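Local coordinates for XisI protein-like (Anabaena variabilis, PDB 2NLV), which is of unknown function but belongs to the XisI family, whose namesake probably acts with XisF and XisH in site-specific recombination of cyanobacterial nitrogen-fixation genes, at residues 47-51 against 52-56; 76-80 against 81-85. All blocks are in the same frame, centred on the assembly; numbering follows the deposited sequence.

Contact 1: 47-51 against 52-56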
ATOM      1  N   VAL A  47      -5.009   7.244  -6.336  1.00  6.50           N
ATOM      2  CA  VAL A  47      -4.670   6.506  -7.526  1.00  5.97           C
ATOM      3  C   VAL A  47      -5.555   6.930  -8.694  1.00  6.32           C
ATOM      4  O   VAL A  47      -6.774   6.820  -8.623  1.00  7.28           O
ATOM      5  CB  VAL A  47      -4.808   4.979  -7.335  1.00  7.53           C
ATOM      6  CG1 VAL A  47      -4.480   4.219  -8.614  1.00  9.21           C
ATOM      7  CG2 VAL A  47      -3.902   4.460  -6.186  1.00  9.45           C
ATOM      8  N   GLY A  48      -4.965   7.457  -9.773  1.00  6.07           N
ATOM      9  CA  GLY A  48      -5.748   7.815 -10.939  1.00  6.62           C
ATOM     10  C   GLY A  48      -4.972   8.636 -11.921  1.00  6.28           C
ATOM     11  O   GLY A  48      -3.781   8.439 -12.086  1.00  6.71           O
ATOM     12  N   TRP A  49      -5.634   9.584 -12.576  1.00  8.14           N
ATOM     13  CA  TRP A  49      -5.109  10.381 -13.648  1.00  7.74           C
ATOM     14  C   TRP A  49      -5.604  11.804 -13.492  1.00 11.70           C
ATOM     15  O   TRP A  49      -6.766  12.050 -13.134  1.00 12.54           O
ATOM     16  CB  TRP A  49      -5.498   9.792 -15.006  1.00 10.03           C
ATOM     17  CG  TRP A  49      -4.876   8.506 -15.217  1.00  8.86           C
ATOM     18  CD1 TRP A  49      -5.361   7.279 -14.809  1.00 10.10           C
ATOM     19  CD2 TRP A  49      -3.603   8.264 -15.785  1.00  7.22           C
ATOM     20  NE1 TRP A  49      -4.473   6.314 -15.105  1.00 12.07           N
ATOM     21  CE2 TRP A  49      -3.370   6.861 -15.685  1.00  8.50           C
ATOM     22  CE3 TRP A  49      -2.643   9.065 -16.390  1.00  9.78           C
ATOM     23  CZ2 TRP A  49      -2.239   6.267 -16.185  1.00 11.85           C
ATOM     24  CZ3 TRP A  49      -1.512   8.476 -16.860  1.00 12.06           C
ATOM     25  CH2 TRP A  49      -1.320   7.071 -16.751  1.00 12.98           C
ATOM     26  N   GLN A  50      -4.682  12.723 -13.765  1.00  8.43           N
ATOM     27  CA  GLN A  50      -5.039  14.137 -13.986  1.00 10.15           C
ATOM     28  C   GLN A  50      -4.602  14.422 -15.382  1.00  9.55           C
ATOM     29  O   GLN A  50      -3.409  14.597 -15.663  1.00  9.93           O
ATOM     30  CB  GLN A  50      -4.255  15.015 -13.002  1.00 12.42           C
ATOM     31  CG  GLN A  50      -4.853  14.945 -11.552  1.00 21.38           C
ATOM     32  CD  GLN A  50      -4.045  15.671 -10.419  1.00 19.35           C
ATOM     33  OE1 GLN A  50      -4.385  15.504  -9.240  1.00 44.17           O
ATOM     34  NE2 GLN A  50      -3.002  16.457 -10.766  1.00 21.97           N
ATOM     35  N   GLY A  51      -5.532  14.365 -16.330  1.00  9.86           N
ATOM     36  CA  GLY A  51      -5.121  14.371 -17.702  1.00 10.64           C
ATOM     37  C   GLY A  51      -4.180  13.231 -17.985  1.00  9.98           C
ATOM     38  O   GLY A  51      -4.514  12.105 -17.613  1.00 10.19           O
ATOM     39  N   LEU A  52      -3.035  13.430 -18.643  1.00  8.36           N
ATOM     40  CA  LEU A  52      -2.079  12.411 -18.914  1.00 10.72           C
ATOM     41  C   LEU A  52      -1.047  12.239 -17.805  1.00  9.48           C
ATOM     42  O   LEU A  52      -0.124  11.478 -17.982  1.00 11.50           O
ATOM     43  CB  LEU A  52      -1.366  12.709 -20.241  1.00 11.43           C
ATOM     44  CG  LEU A  52      -2.296  12.809 -21.462  1.00 15.02           C
ATOM     45  CD1 LEU A  52      -1.414  13.188 -22.687  1.00 19.71           C
ATOM     46  CD2 LEU A  52      -3.118  11.522 -21.664  1.00 17.31           C
ATOM     47  N   ASN A  53      -1.268  12.893 -16.678  1.00  7.76           N
ATOM     48  CA  ASN A  53      -0.393  12.719 -15.524  1.00  6.88           C
ATOM     49  C   ASN A  53      -0.869  11.645 -14.585  1.00  5.76           C
ATOM     50  O   ASN A  53      -1.986  11.724 -14.103  1.00  7.39           O
ATOM     51  CB  ASN A  53      -0.303  14.020 -14.728  1.00  7.60           C
ATOM     52  CG  ASN A  53       0.156  15.166 -15.611  1.00  9.38           C
ATOM     53  OD1 ASN A  53       1.328  15.254 -15.991  1.00  9.07           O
ATOM     54  ND2 ASN A  53      -0.793  15.989 -16.040  1.00 10.67           N
ATOM     55  N   ARG A  54      -0.047  10.657 -14.346  1.00  6.54           N
ATOM     56  CA  ARG A  54      -0.379   9.586 -13.448  1.00  7.05           C
ATOM     57  C   ARG A  54      -0.320  10.052 -12.011  1.00  8.20           C
ATOM     58  O   ARG A  54       0.663  10.593 -11.567  1.00  8.63           O
ATOM     59  CB  ARG A  54       0.642   8.429 -13.619  1.00  8.14           C
ATOM     60  CG  ARG A  54       0.463   7.264 -12.616  1.00  9.13           C
ATOM     61  CD  ARG A  54      -0.921   6.712 -12.652  1.00  9.51           C
ATOM     62  NE  ARG A  54      -1.061   5.398 -12.056  1.00  7.53           N
ATOM     63  CZ  ARG A  54      -2.216   4.783 -11.913  1.00  7.44           C
ATOM     64  NH1 ARG A  54      -3.342   5.437 -12.109  1.00  8.22           N
ATOM     65  NH2 ARG A  54      -2.260   3.530 -11.495  1.00  7.49           N
ATOM     66  N   ILE A  55      -1.410   9.840 -11.270  1.00  6.06           N
ATOM     67  CA  ILE A  55      -1.451  10.054  -9.809  1.00  7.43           C
ATOM     68  C   ILE A  55      -1.360   8.691  -9.155  1.00  6.68           C
ATOM     69  O   ILE A  55      -2.166   7.811  -9.359  1.00  6.86           O
ATOM     70  CB  ILE A  55      -2.718  10.794  -9.363  1.00  8.08           C
ATOM     71  CG1 ILE A  55      -2.892  12.146 -10.091  1.00  8.38           C
ATOM     72  CG2 ILE A  55      -2.715  11.007  -7.861  1.00  9.38           C
ATOM     73  CD1 ILE A  55      -1.746  13.101  -9.962  1.00 12.54           C
ATOM     74  N   TYR A  56      -0.294   8.521  -8.404  1.00  6.73           N
ATOM     75  CA  TYR A  56      -0.075   7.281  -7.688  1.00  7.06           C
ATOM     76  C   TYR A  56       0.769   7.611  -6.477  1.00  7.34           C
ATOM     77  O   TYR A  56       2.004   7.673  -6.549  1.00  8.41           O
ATOM     78  CB  TYR A  56       0.609   6.205  -8.616  1.00  8.11           C
ATOM     79  CG  TYR A  56       0.697   4.879  -7.944  1.00  8.12           C
ATOM     80  CD1 TYR A  56      -0.380   4.003  -7.913  1.00  8.08           C
ATOM     81  CD2 TYR A  56       1.872   4.469  -7.338  1.00  8.09           C
ATOM     82  CE1 TYR A  56      -0.320   2.852  -7.196  1.00  8.00           C
ATOM     83  CE2 TYR A  56       1.914   3.284  -6.613  1.00  7.77           C
ATOM     84  CZ  TYR A  56       0.834   2.496  -6.534  1.00  8.69           C
ATOM     85  OH  TYR A  56       0.882   1.355  -5.771  1.00  8.97           O
TER

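Contact 2: 76-80 against 81-85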
ATOM      1  N   THR A  76       1.034  14.764   4.490  1.00  9.66           N
ATOM      2  CA  THR A  76       0.191  15.857   4.963  1.00 10.33           C
ATOM      3  C   THR A  76       1.009  16.838   5.803  1.00 13.06           C
ATOM      4  O   THR A  76       2.162  16.602   6.107  1.00 15.93           O
ATOM      5  CB  THR A  76      -0.934  15.334   5.842  1.00 11.24           C
ATOM      6  OG1 THR A  76      -0.419  15.032   7.151  1.00 11.10           O
ATOM      7  CG2 THR A  76      -1.613  14.089   5.236  1.00 14.42           C
ATOM      8  N   ASP A  77       0.413  17.953   6.171  1.00 16.05           N
ATOM      9  CA  ASP A  77       1.116  18.834   7.104  1.00 18.18           C
ATOM     10  C   ASP A  77       0.583  18.634   8.519  1.00 20.20           C
ATOM     11  O   ASP A  77       0.805  19.498   9.382  1.00 23.02           O
ATOM     12  CB  ASP A  77       1.118  20.309   6.649  1.00 24.34           C
ATOM     13  CG  ASP A  77      -0.236  20.834   6.428  1.00 29.75           C
ATOM     14  OD1 ASP A  77      -1.204  20.150   6.831  1.00 24.22           O
ATOM     15  OD2 ASP A  77      -0.329  21.961   5.858  1.00 42.79           O
ATOM     16  N   ARG A  78      -0.184  17.536   8.744  0.50 16.78           N
ATOM     17  CA  ARG A  78      -0.628  17.045  10.085  0.50 13.57           C
ATOM     18  C   ARG A  78       0.535  16.229  10.735  0.50 11.19           C
ATOM     19  O   ARG A  78       1.526  15.905  10.094  0.50 11.62           O
ATOM     20  CB  ARG A  78      -1.946  16.182  10.054  0.50 15.00           C
ATOM     21  CG  ARG A  78      -3.315  16.956  10.115  0.50 13.66           C
ATOM     22  CD  ARG A  78      -4.577  16.180   9.747  0.50 12.68           C
ATOM     23  NE  ARG A  78      -4.995  15.195  10.746  0.50  9.39           N
ATOM     24  CZ  ARG A  78      -6.070  14.387  10.651  0.50 11.75           C
ATOM     25  NH1 ARG A  78      -6.913  14.391   9.593  0.50 11.28           N
ATOM     26  NH2 ARG A  78      -6.330  13.561  11.644  0.50 12.32           N
ATOM     27  N   ASN A  79       0.373  15.960  12.020  1.00 10.68           N
ATOM     28  CA  ASN A  79       1.292  15.162  12.839  1.00  8.75           C
ATOM     29  C   ASN A  79       0.577  13.929  13.345  1.00  8.93           C
ATOM     30  O   ASN A  79       0.055  13.934  14.468  1.00  9.63           O
ATOM     31  CB  ASN A  79       1.785  16.034  14.003  1.00 10.49           C
ATOM     32  CG  ASN A  79       2.967  15.448  14.697  1.00 13.53           C
ATOM     33  OD1 ASN A  79       3.068  14.234  14.868  1.00 12.97           O
ATOM     34  ND2 ASN A  79       3.862  16.331  15.157  1.00 18.73           N
ATOM     35  N   PRO A  80       0.478  12.869  12.494  1.00  8.27           N
ATOM     36  CA  PRO A  80      -0.241  11.660  12.910  1.00  9.02           C
ATOM     37  C   PRO A  80       0.298  11.006  14.135  1.00  9.94           C
ATOM     38  O   PRO A  80      -0.452  10.424  14.916  1.00  8.99           O
ATOM     39  CB  PRO A  80      -0.137  10.738  11.711  1.00 12.48           C
ATOM     40  CG  PRO A  80       0.636  11.450  10.708  1.00 12.81           C
ATOM     41  CD  PRO A  80       0.987  12.818  11.116  1.00 11.39           C
ATOM     42  N   ALA A  81       1.601  11.114  14.394  1.00 10.81           N
ATOM     43  CA  ALA A  81       2.157  10.573  15.624  1.00 10.92           C
ATOM     44  C   ALA A  81       1.563  11.223  16.864  1.00 11.92           C
ATOM     45  O   ALA A  81       1.134  10.516  17.777  1.00 11.00           O
ATOM     46  CB  ALA A  81       3.669  10.646  15.639  1.00 14.01           C
ATOM     47  N   GLU A  82       1.500  12.556  16.881  1.00 10.34           N
ATOM     48  CA  GLU A  82       0.879  13.238  17.966  1.00 11.11           C
ATOM     49  C   GLU A  82      -0.591  12.965  18.094  1.00  9.20           C
ATOM     50  O   GLU A  82      -1.140  12.952  19.190  1.00 10.64           O
ATOM     51  CB  GLU A  82       1.127  14.747  17.842  1.00 11.09           C
ATOM     52  CG  GLU A  82       2.455  15.158  18.421  1.00 12.26           C
ATOM     53  CD  GLU A  82       2.769  14.589  19.834  1.00 22.63           C
ATOM     54  OE1 GLU A  82       2.099  14.989  20.826  1.00 23.91           O
ATOM     55  OE2 GLU A  82       3.702  13.733  19.971  1.00 26.48           O
ATOM     56  N   GLU A  83      -1.260  12.732  16.966  1.00  8.98           N
ATOM     57  CA  GLU A  83      -2.645  12.403  17.040  1.00  9.82           C
ATOM     58  C   GLU A  83      -2.869  11.050  17.705  1.00  8.77           C
ATOM     59  O   GLU A  83      -3.766  10.874  18.531  1.00 10.79           O
ATOM     60  CB  GLU A  83      -3.275  12.471  15.638  1.00 10.59           C
ATOM     61  CG  GLU A  83      -3.282  13.902  15.152  1.00 11.50           C
ATOM     62  CD  GLU A  83      -3.547  14.078  13.699  1.00 12.34           C
ATOM     63  OE1 GLU A  83      -3.543  13.083  12.948  1.00 14.36           O
ATOM     64  OE2 GLU A  83      -3.780  15.223  13.294  1.00 12.80           O
ATOM     65  N   LEU A  84      -2.048  10.069  17.356  1.00  8.41           N
ATOM     66  CA  LEU A  84      -2.113   8.775  18.018  1.00  9.22           C
ATOM     67  C   LEU A  84      -1.873   8.879  19.497  1.00 10.41           C
ATOM     68  O   LEU A  84      -2.526   8.233  20.307  1.00  8.22           O
ATOM     69  CB  LEU A  84      -1.147   7.763  17.379  1.00  9.01           C
ATOM     70  CG  LEU A  84      -1.498   7.344  15.957  1.00 10.33           C
ATOM     71  CD1 LEU A  84      -0.289   6.612  15.439  1.00 11.72           C
ATOM     72  CD2 LEU A  84      -2.758   6.457  15.903  1.00 12.68           C
ATOM     73  N   VAL A  85      -0.904   9.711  19.893  1.00  9.10           N
ATOM     74  CA  VAL A  85      -0.684   9.948  21.320  1.00  8.29           C
ATOM     75  C   VAL A  85      -1.901  10.549  21.983  1.00 10.20           C
ATOM     76  O   VAL A  85      -2.247  10.146  23.092  1.00 10.28           O
ATOM     77  CB  VAL A  85       0.547  10.846  21.519  1.00 10.06           C
ATOM     78  CG1 VAL A  85       0.803  11.201  22.958  1.00 10.59           C
ATOM     79  CG2 VAL A  85       1.751  10.105  21.047  1.00 12.39           C
TER
HETATM   80  O   HOH W   1      -1.702  16.979  13.701  1.00 15.87           O
HETATM   81  O   HOH W   2       3.781  12.556  12.903  1.00 16.70           O

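Contact 1: 47-51 against 52-56
Leu52 meets the ring of Trp49 at the tip of a beta hairpin, where a type II' turn from Gln50 to Asn53 joins strand 49-50 to strand 53-65. The carbonyl O of Leu52 lies at the ring edge, 3.5 Å from Trp49 CZ3; Gly51, at the first corner of the turn, has the positive phi (57°) that glycine readily takes. Asn53 closes the turn. Its backbone O accepts from Gln50 N, nearly straight and in the carbonyl plane, while Gln50 O is held from opposite faces by Asn53 N and Asn53 ND2, the side-chain bond measuring 3.0 Å. Arg54 pairs with Trp49 on the face they share with Val47 and Tyr56. With CG anti to the backbone N and the chain bent at chi2 (55°), the arginine is laid over the indole: Arg54 CD stands 4.0 Å from the centroid of the six-membered ring of Trp49, a CH-pi contact. Beyond it, Arg54 NH1 donates to Gly48 O from above the carbonyl plane, at 3.0 Å; the guanidinium is turned only 28° from the indole. The polar ends reach the second subunit, Trp49 NE1 bonding Gly97 O and Arg54 NH2 bonding Gln72 OE1 there, so this face of the hairpin belongs to the dimer interface. Ile55, on the other face, exchanges backbone bonds with Gly48, and Ile55 CD1 packs 3.5 Å from Gln50 CD, the two side chains crossing at a slant. Gly48 O is gripped by two donors, Ile55 N and Arg54 NH1, arriving from opposite faces of its plane. Tyr56 lies alongside Val47, and its OH bonds to His61 of the second subunit; Tyr56 CD1 is 3.9 Å from Val47 CG2.

Contact 2: 76-80 against 81-85
An N-capped helix start is the motif here: the loop after strand 68-74 runs into helix 80-86, with Asn79 at the N-cap and Pro80 in the first turn. Asn79 CG stands anti to the backbone N (chi1 -166°), which swings OD1 over the helix end to accept from Glu82 N at 3.1 Å. The donor comes from above the plane of the amide. A water donates to the same OD1 and accepts from Ala81 N, so the cap serves two of the first backbone N-H groups, one directly and one through solvent. The main chain takes over at once, Asn79 O receiving Glu83 N and Pro80 O receiving Leu84 N. Pro80 itself packs on Leu15 and Tyr19 of helix 2-21 and on Phe62 of the sheet.

Just before the cap, Arg78 forms a salt bridge with Glu83, five residues on, in the conformer given here, one of two deposited; in the other the bridge is doubtful. Bent at chi3 (72°), this conformer presents its NE edge to the carboxylate and grips it side-on: Arg78 NE meets Glu83 OE2 on the syn side at 2.8 Å, whereas Arg78 NH2 reaches Glu83 OE1 at 3.1 Å from above the carboxylate plane. The two flat groups are 58° apart, consistent with the second bond being the more bent one. Helix 2-21 offers a partner to each, Tyr19 OH bonding Glu83 OE1 and Asn18 OD1 accepting from Arg78 NH2 in this conformer. A second water ties Glu83 back to the cap residue, accepting from Asn79 N at 2.9 Å and donating to Glu83 OE2 at 2.8 Å.

How the contacts relate
From the N terminus, the chain runs through helix 2-21 and strands 29-36 and 41-47 before contact 1 folds it back on itself, closing the short hairpin loop between strands 49-50 and 53-65. Strand 53-65 then pairs with strand 68-74, and the following loop carries the chain into contact 2, which shapes the entrance to helix 80-86. The two contacts therefore lie in series, neither nested nor crossed. Their centres are 27 Å apart and their nearest atoms about 13 Å, without touching. Contact 1 sits at an outlying tip that meets the second subunit; contact 2 lies nearer the chain centre, joining helix 80-86 to helix 2-21 and the sheet.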